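Local coordinates for chemosensory protein (Mamestra brassicae, PDB 1KX9), which probably binds and carries small hydrophobic ligands, such as long-chain semiochemicals or lipids, within its all-helical fold, at residues V27-E32 with E42-L47. Numbering follows the deposited sequence.
Sequences VNCVME and ELKEHL
Lys44 reaches from helix 38-53 to the C-terminal end of helix 20-30, where its NZ donates a hydrogen bond of 3.1 Å to Cys29 O. The ammonium sits above the carbonyl plane, 38° out of it, while Glu32 N reaches Cys29 O from the opposite face, at 3.0 Å. That second bond belongs to the Schellman motif, in which Glu32 takes a positive phi of 61° and ends the helix. The lysine thus acts on a carbonyl at a helix C-terminus, whose partial negative charge would be expected to favour the cation. A water extends the polar cluster, accepting from Lys44 NZ and donating to Glu32 OE1; Glu32 OE1 stays 4.9 Å from Lys44 NZ, so the opposite charges are linked through this water rather than directly.

The apolar part of the lysine does the packing. With CG anti to the backbone N (chi1 166°) and every later torsion extended, the chain runs straight past Val30: Lys44 CB lies 4.0 Å from Val30 CG2, CG rests on Val30 CA, and CD comes 3.8 Å from Cys29 SG. One turn further along, Leu47 crosses Val30 at about a right angle, Leu47 CD2 meeting Val30 CG1 at 4.1 Å.

Cys29 is also disulfide-bonded to Cys36, tying the end of helix 20-30 to the loop that leads into helix 38-53, and Lys44 touches Cys36 as well. Beyond this pair, Val30 packs on Leu84 of helix 78-88, with its carbonyl oxygen hydrogen-bonded to Tyr88, while Leu47 reaches Ile70 of helix 60-76.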
# COMPACT_ATOMS: atom_id res chain seq x y z
N VAL A 27 7.14 -1.99 -4.47
CA VAL A 27 7.53 -1.19 -3.32
C VAL A 27 8.63 -0.20 -3.76
O VAL A 27 8.61 0.98 -3.40
CB VAL A 27 8.06 -2.12 -2.20
CG1 VAL A 27 8.85 -1.34 -1.17
CG2 VAL A 27 6.86 -2.81 -1.53
N ASN A 28 9.59 -0.68 -4.55
CA ASN A 28 10.64 0.23 -5.01
C ASN A 28 10.06 1.35 -5.85
O ASN A 28 10.48 2.51 -5.75
CB ASN A 28 11.70 -0.54 -5.79
CG ASN A 28 12.60 -1.35 -4.89
OD1 ASN A 28 12.68 -1.10 -3.68
ND2 ASN A 28 13.32 -2.32 -5.47
N CYS A 29 9.05 1.02 -6.66
CA CYS A 29 8.42 2.03 -7.48
C CYS A 29 7.73 3.04 -6.54
O CYS A 29 7.92 4.26 -6.67
CB CYS A 29 7.43 1.34 -8.44
SG CYS A 29 6.03 2.37 -8.97
N VAL A 30 6.95 2.55 -5.58
CA VAL A 30 6.28 3.46 -4.65
C VAL A 30 7.27 4.32 -3.84
O VAL A 30 6.99 5.49 -3.60
CB VAL A 30 5.33 2.66 -3.71
CG1 VAL A 30 4.57 3.62 -2.78
CG2 VAL A 30 4.35 1.87 -4.56
N MET A 31 8.41 3.75 -3.45
CA MET A 31 9.43 4.47 -2.68
C MET A 31 10.34 5.36 -3.54
O MET A 31 11.24 6.04 -3.02
CB MET A 31 10.28 3.47 -1.88
CG MET A 31 9.59 2.86 -0.68
SD MET A 31 9.06 4.14 0.51
CE MET A 31 10.57 4.61 1.18
N GLU A 32 10.09 5.38 -4.85
CA GLU A 32 10.86 6.21 -5.79
C GLU A 32 12.32 5.82 -5.81
O GLU A 32 13.21 6.69 -5.77
CB GLU A 32 10.71 7.71 -5.48
CG GLU A 32 9.27 8.21 -5.46
CD GLU A 32 9.19 9.74 -5.36
OE1 GLU A 32 9.60 10.43 -6.33
OE2 GLU A 32 8.73 10.25 -4.31
N GLU A 42 -0.04 3.65 -11.65
CA GLU A 42 -1.44 3.83 -11.29
C GLU A 42 -1.72 3.34 -9.86
O GLU A 42 -2.35 4.04 -9.06
CB GLU A 42 -2.34 3.09 -12.28
CG GLU A 42 -3.81 3.08 -11.92
CD GLU A 42 -4.49 4.41 -12.19
OE1 GLU A 42 -3.90 5.23 -12.93
OE2 GLU A 42 -5.61 4.61 -11.68
N LEU A 43 -1.27 2.14 -9.52
CA LEU A 43 -1.49 1.65 -8.16
C LEU A 43 -0.72 2.52 -7.14
O LEU A 43 -1.20 2.78 -6.04
CB LEU A 43 -1.02 0.20 -8.02
CG LEU A 43 -1.80 -0.80 -8.90
CD1 LEU A 43 -1.12 -2.18 -8.87
CD2 LEU A 43 -3.24 -0.90 -8.41
N LYS A 44 0.47 2.97 -7.51
CA LYS A 44 1.25 3.82 -6.62
C LYS A 44 0.49 5.11 -6.31
O LYS A 44 0.50 5.58 -5.18
CB LYS A 44 2.59 4.16 -7.28
CG LYS A 44 3.39 5.29 -6.62
CD LYS A 44 4.64 5.53 -7.48
CE LYS A 44 5.53 6.68 -6.99
NZ LYS A 44 6.69 6.80 -7.95
N GLU A 45 -0.15 5.69 -7.31
CA GLU A 45 -0.91 6.93 -7.10
C GLU A 45 -1.94 6.74 -5.98
O GLU A 45 -2.11 7.64 -5.14
CB GLU A 45 -1.65 7.32 -8.38
CG GLU A 45 -2.48 8.61 -8.30
CD GLU A 45 -3.27 8.84 -9.58
OE1 GLU A 45 -4.48 9.14 -9.49
OE2 GLU A 45 -2.69 8.73 -10.68
N HIS A 46 -2.61 5.59 -5.98
CA HIS A 46 -3.63 5.36 -4.97
C HIS A 46 -3.07 4.96 -3.63
O HIS A 46 -3.63 5.33 -2.60
CB HIS A 46 -4.69 4.38 -5.48
CG HIS A 46 -5.28 4.81 -6.78
ND1 HIS A 46 -5.82 6.07 -6.95
CD2 HIS A 46 -5.28 4.23 -8.00
CE1 HIS A 46 -6.12 6.25 -8.23
NE2 HIS A 46 -5.80 5.14 -8.89
N LEU A 47 -1.95 4.23 -3.63
CA LEU A 47 -1.35 3.85 -2.35
C LEU A 47 -0.76 5.09 -1.66
O LEU A 47 -0.88 5.29 -0.45
CB LEU A 47 -0.27 2.79 -2.57
CG LEU A 47 0.46 2.34 -1.30
CD1 LEU A 47 -0.53 1.82 -0.22
CD2 LEU A 47 1.42 1.23 -1.69
O HOH W 1 8.35 9.11 -8.44